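Local coordinates for melanin biosynthesis protein TyrA, putative (PDB 2IIZ) that binds heme b and probably acts as a peroxidase of the dye-decolorizing (DyP) type, at residues V183-H188 against L251-L256. Numbering follows the deposited sequence.
Sequences VQKYAH and LKEQGL. With HEM (protoporphyrin IX containing Fe), chain C.
Y186 and L256 form the hydrogen-bonded pair of an antiparallel strand contact, where strand 179-188 meets the start of strand 254-262 beside the heme. Y186 N donates to L256 O at 2.8 Å, and L256 N returns a bond to Y186 O. Next comes the non-hydrogen-bonded pair of A187 and G255, and then H188 N donates to Q254 O. A water extends the junction, donating to H188 O and accepting from Q254 N.

G255 has no side chain, and its CA lies over the centre of the H188 ring in a CH-pi contact, 3.7 Å from the ring centroid. L256 N sits over the same face nearer the rim. The ring is held by T291 at ND1 and D146 at NE2. H188 CE1 comes within 3.3 Å of heme CBB.

The two strands are neighbours in the antiparallel sheet of the C-terminal ferredoxin-like domain of the DyP-type peroxidases, and one face of this sheet lines the heme pocket. On that face L256 CD2 packs on heme C3B at 3.5 Å. Y186 turns CG beside its own backbone N (chi1 -79°), and one face of its ring receives the heme vinyl carbons CAB and CBB. Y186 OH donates a hydrogen bond of 2.5 Å to Q184 OE1, from above the carbonyl plane. An alanine in place of Y186 would probably open a gap beside the heme vinyl group and deprive Q184 OE1 of this donor.

K185 and E253 pair away from the heme. Their side chains cross at about a right angle, and K185 NZ makes a 2.8 Å salt bridge to the syn lone pair of E253 OE2. Y248 OH also bonds to this oxygen. Q254 reaches H116 and N120 of the second subunit.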
ATOM      1  N   VAL A 183      14.520  -6.905 -12.634  1.00 32.46           N
ATOM      2  CA  VAL A 183      13.236  -6.743 -11.993  1.00 34.96           C
ATOM      3  C   VAL A 183      12.150  -7.123 -13.006  1.00 35.63           C
ATOM      4  O   VAL A 183      12.149  -6.634 -14.155  1.00 36.80           O
ATOM      5  CB  VAL A 183      13.091  -5.295 -11.516  1.00 35.64           C
ATOM      6  CG1 VAL A 183      11.796  -5.084 -10.768  1.00 38.77           C
ATOM      7  CG2 VAL A 183      14.291  -4.908 -10.645  1.00 35.01           C
ATOM      8  N   GLN A 184      11.242  -8.004 -12.583  1.00 34.55           N
ATOM      9  CA  GLN A 184      10.072  -8.361 -13.377  1.00 34.64           C
ATOM     10  C   GLN A 184       8.856  -8.175 -12.498  1.00 34.14           C
ATOM     11  O   GLN A 184       8.763  -8.796 -11.450  1.00 33.86           O
ATOM     12  CB  GLN A 184      10.128  -9.823 -13.828  1.00 32.88           C
ATOM     13  CG  GLN A 184      11.252 -10.171 -14.794  1.00 39.27           C
ATOM     14  CD  GLN A 184      10.994 -11.503 -15.501  1.00 38.14           C
ATOM     15  OE1 GLN A 184      11.307 -12.572 -14.967  1.00 33.83           O
ATOM     16  NE2 GLN A 184      10.408 -11.440 -16.702  1.00 28.93           N
ATOM     17  N   LYS A 185       7.931  -7.324 -12.920  1.00 33.58           N
ATOM     18  CA  LYS A 185       6.654  -7.201 -12.229  1.00 32.91           C
ATOM     19  C   LYS A 185       5.718  -8.269 -12.784  1.00 34.39           C
ATOM     20  O   LYS A 185       5.232  -8.137 -13.916  1.00 32.54           O
ATOM     21  CB  LYS A 185       6.022  -5.817 -12.437  1.00 32.83           C
ATOM     22  CG  LYS A 185       4.747  -5.605 -11.577  1.00 32.88           C
ATOM     23  CD  LYS A 185       4.185  -4.199 -11.688  1.00 31.97           C
ATOM     24  CE  LYS A 185       3.312  -4.024 -12.920  1.00 37.43           C
ATOM     25  NZ  LYS A 185       2.640  -2.688 -12.939  1.00 37.56           N
ATOM     26  N   TYR A 186       5.482  -9.316 -11.977  1.00 34.69           N
ATOM     27  CA  TYR A 186       4.598 -10.431 -12.330  1.00 33.73           C
ATOM     28  C   TYR A 186       3.178 -10.212 -11.790  1.00 35.37           C
ATOM     29  O   TYR A 186       2.960 -10.120 -10.575  1.00 33.59           O
ATOM     30  CB  TYR A 186       5.147 -11.762 -11.807  1.00 31.49           C
ATOM     31  CG  TYR A 186       6.275 -12.390 -12.624  1.00 29.70           C
ATOM     32  CD1 TYR A 186       6.002 -13.234 -13.673  1.00 29.82           C
ATOM     33  CD2 TYR A 186       7.599 -12.144 -12.330  1.00 24.74           C
ATOM     34  CE1 TYR A 186       7.030 -13.827 -14.432  1.00 31.56           C
ATOM     35  CE2 TYR A 186       8.645 -12.725 -13.079  1.00 33.15           C
ATOM     36  CZ  TYR A 186       8.346 -13.566 -14.127  1.00 32.90           C
ATOM     37  OH  TYR A 186       9.350 -14.148 -14.873  1.00 37.47           O
ATOM     38  N   ALA A 187       2.221 -10.131 -12.713  1.00 36.99           N
ATOM     39  CA  ALA A 187       0.803 -10.039 -12.394  1.00 36.90           C
ATOM     40  C   ALA A 187       0.222 -11.463 -12.437  1.00 37.64           C
ATOM     41  O   ALA A 187       0.136 -12.076 -13.500  1.00 35.47           O
ATOM     42  CB  ALA A 187       0.093  -9.139 -13.396  1.00 35.51           C
ATOM     43  N   HIS A 188      -0.169 -11.981 -11.274  1.00 37.32           N
ATOM     44  CA  HIS A 188      -0.681 -13.336 -11.175  1.00 36.85           C
ATOM     45  C   HIS A 188      -2.145 -13.316 -11.599  1.00 37.97           C
ATOM     46  O   HIS A 188      -2.848 -12.322 -11.374  1.00 36.38           O
ATOM     47  CB  HIS A 188      -0.600 -13.855  -9.724  1.00 37.76           C
ATOM     48  CG  HIS A 188       0.788 -14.073  -9.213  1.00 33.18           C
ATOM     49  ND1 HIS A 188       1.912 -13.903  -9.991  1.00 34.37           N
ATOM     50  CD2 HIS A 188       1.231 -14.467  -7.993  1.00 34.25           C
ATOM     51  CE1 HIS A 188       2.991 -14.171  -9.269  1.00 33.22           C
ATOM     52  NE2 HIS A 188       2.604 -14.521  -8.054  1.00 31.04           N
ATOM     53  N   LEU A 251      -6.274  -5.124  -5.580  1.00 36.96           N
ATOM     54  CA  LEU A 251      -7.319  -5.834  -6.317  1.00 38.37           C
ATOM     55  C   LEU A 251      -7.163  -5.632  -7.819  1.00 40.71           C
ATOM     56  O   LEU A 251      -7.152  -6.606  -8.550  1.00 43.00           O
ATOM     57  CB  LEU A 251      -8.742  -5.438  -5.868  1.00 38.45           C
ATOM     58  CG  LEU A 251      -9.245  -5.850  -4.467  1.00 38.28           C
ATOM     59  CD1 LEU A 251     -10.707  -5.483  -4.286  1.00 40.48           C
ATOM     60  CD2 LEU A 251      -9.074  -7.336  -4.207  1.00 40.94           C
ATOM     61  N   LYS A 252      -7.041  -4.383  -8.276  1.00 41.45           N
ATOM     62  CA  LYS A 252      -6.787  -4.088  -9.710  1.00 42.04           C
ATOM     63  C   LYS A 252      -5.709  -4.998 -10.329  1.00 38.65           C
ATOM     64  O   LYS A 252      -5.887  -5.547 -11.426  1.00 37.36           O
ATOM     65  CB  LYS A 252      -6.351  -2.626  -9.892  1.00 42.96           C
ATOM     66  CG  LYS A 252      -7.505  -1.607  -9.833  1.00 51.49           C
ATOM     67  N   GLU A 253      -4.598  -5.156  -9.617  1.00 36.45           N
ATOM     68  CA  GLU A 253      -3.471  -5.965 -10.114  1.00 35.73           C
ATOM     69  C   GLU A 253      -2.557  -6.358  -8.954  1.00 34.97           C
ATOM     70  O   GLU A 253      -2.260  -5.539  -8.065  1.00 33.40           O
ATOM     71  CB  GLU A 253      -2.716  -5.141 -11.177  1.00 37.18           C
ATOM     72  CG  GLU A 253      -1.359  -5.650 -11.656  1.00 37.31           C
ATOM     73  CD  GLU A 253      -0.603  -4.571 -12.449  1.00 33.59           C
ATOM     74  OE1 GLU A 253      -1.086  -4.167 -13.522  1.00 32.95           O
ATOM     75  OE2 GLU A 253       0.473  -4.127 -12.001  1.00 32.26           O
ATOM     76  N   GLN A 254      -2.119  -7.618  -8.964  1.00 34.34           N
ATOM     77  CA  GLN A 254      -1.345  -8.171  -7.868  1.00 32.59           C
ATOM     78  C   GLN A 254      -0.544  -9.410  -8.255  1.00 32.57           C
ATOM     79  O   GLN A 254      -0.988 -10.251  -9.044  1.00 35.11           O
ATOM     80  CB  GLN A 254      -2.269  -8.526  -6.720  1.00 32.96           C
ATOM     81  CG  GLN A 254      -3.180  -9.725  -6.959  1.00 31.13           C
ATOM     82  CD  GLN A 254      -4.198  -9.842  -5.847  1.00 31.77           C
ATOM     83  OE1 GLN A 254      -3.856 -10.180  -4.733  1.00 27.64           O
ATOM     84  NE2 GLN A 254      -5.441  -9.560  -6.147  1.00 26.35           N
ATOM     85  N   GLY A 255       0.641  -9.527  -7.694  1.00 31.54           N
ATOM     86  CA  GLY A 255       1.481 -10.679  -7.994  1.00 34.62           C
ATOM     87  C   GLY A 255       2.770 -10.585  -7.223  1.00 34.72           C
ATOM     88  O   GLY A 255       2.743 -10.234  -6.060  1.00 31.19           O
ATOM     89  N   LEU A 256       3.868 -10.912  -7.906  1.00 35.71           N
ATOM     90  CA  LEU A 256       5.200 -10.923  -7.357  1.00 36.32           C
ATOM     91  C   LEU A 256       6.057  -9.858  -8.016  1.00 37.56           C
ATOM     92  O   LEU A 256       6.095  -9.732  -9.252  1.00 38.20           O
ATOM     93  CB  LEU A 256       5.889 -12.284  -7.600  1.00 36.82           C
ATOM     94  CG  LEU A 256       7.199 -12.481  -6.836  1.00 35.27           C
ATOM     95  CD1 LEU A 256       6.887 -12.664  -5.385  1.00 39.80           C
ATOM     96  CD2 LEU A 256       8.040 -13.652  -7.330  1.00 42.71           C
TER
HETATM   97  CHA HEM C 400      12.305 -21.128  -6.418  1.00 32.19           C
HETATM   98  CHB HEM C 400       8.129 -18.775  -6.893  1.00 28.51           C
HETATM   99  CHC HEM C 400       9.838 -16.357 -10.650  1.00 30.85           C
HETATM  100  CHD HEM C 400      14.168 -18.265  -9.865  1.00 30.50           C
HETATM  101  C1A HEM C 400      11.008 -20.724  -6.240  1.00 37.29           C
HETATM  102  C2A HEM C 400      10.086 -21.275  -5.270  1.00 29.86           C
HETATM  103  C3A HEM C 400       8.928 -20.606  -5.417  1.00 30.40           C
HETATM  104  C4A HEM C 400       9.098 -19.633  -6.463  1.00 28.44           C
HETATM  105  CMA HEM C 400       7.621 -20.807  -4.632  1.00 30.12           C
HETATM  106  CAA HEM C 400      10.409 -22.414  -4.272  1.00 33.95           C
HETATM  107  CBA HEM C 400      10.944 -21.871  -2.931  1.00 34.73           C
HETATM  108  CGA HEM C 400      12.394 -21.459  -3.048  1.00 34.44           C
HETATM  109  O1A HEM C 400      12.693 -20.228  -3.062  1.00 25.83           O
HETATM  110  O2A HEM C 400      13.276 -22.358  -3.125  1.00 35.77           O
HETATM  111  C1B HEM C 400       8.233 -17.936  -7.958  1.00 21.14           C
HETATM  112  C2B HEM C 400       7.163 -17.095  -8.452  1.00 25.79           C
HETATM  113  C3B HEM C 400       7.644 -16.420  -9.503  1.00 28.26           C
HETATM  114  C4B HEM C 400       9.017 -16.822  -9.683  1.00 27.03           C
HETATM  115  CMB HEM C 400       5.754 -17.051  -7.818  1.00 34.93           C
HETATM  116  CAB HEM C 400       6.954 -15.390 -10.411  1.00 30.78           C
HETATM  117  CBB HEM C 400       5.667 -15.497 -10.710  1.00 39.88           C
HETATM  118  C1C HEM C 400      11.151 -16.691 -10.767  1.00 28.02           C
HETATM  119  C2C HEM C 400      12.015 -16.209 -11.811  1.00 30.05           C
HETATM  120  C3C HEM C 400      13.225 -16.735 -11.602  1.00 30.86           C
HETATM  121  C4C HEM C 400      13.139 -17.557 -10.411  1.00 24.42           C
HETATM  122  CMC HEM C 400      11.535 -15.264 -12.925  1.00 32.43           C
HETATM  123  CAC HEM C 400      14.514 -16.548 -12.425  1.00 35.17           C
HETATM  124  CBC HEM C 400      14.604 -15.811 -13.541  1.00 37.61           C
HETATM  125  C1D HEM C 400      14.081 -19.187  -8.858  1.00 31.64           C
HETATM  126  C2D HEM C 400      15.204 -19.905  -8.317  1.00 32.26           C
HETATM  127  C3D HEM C 400      14.622 -20.802  -7.240  1.00 36.95           C
HETATM  128  C4D HEM C 400      13.209 -20.527  -7.246  1.00 36.39           C
HETATM  129  CMD HEM C 400      16.679 -19.787  -8.756  1.00 36.77           C
HETATM  130  CAD HEM C 400      15.357 -21.799  -6.331  1.00 36.72           C
HETATM  131  CBD HEM C 400      15.238 -23.176  -6.964  1.00 36.79           C
HETATM  132  CGD HEM C 400      16.166 -24.184  -6.328  1.00 39.04           C
HETATM  133  O1D HEM C 400      15.657 -25.062  -5.564  1.00 41.41           O
HETATM  134  O2D HEM C 400      17.394 -24.104  -6.589  1.00 26.96           O
HETATM  135  NA  HEM C 400      10.379 -19.722  -6.957  1.00 23.70           N
HETATM  136  NB  HEM C 400       9.359 -17.746  -8.729  1.00 29.20           N
HETATM  137  NC  HEM C 400      11.853 -17.512  -9.916  1.00 24.03           N
HETATM  138  ND  HEM C 400      12.925 -19.574  -8.208  1.00 34.86           N
HETATM  139 FE   HEM C 400      11.046 -18.784  -8.573  1.00 31.37          FE
HETATM  140  O   HOH W   1      -3.560  -9.576 -10.841  1.00 43.71           O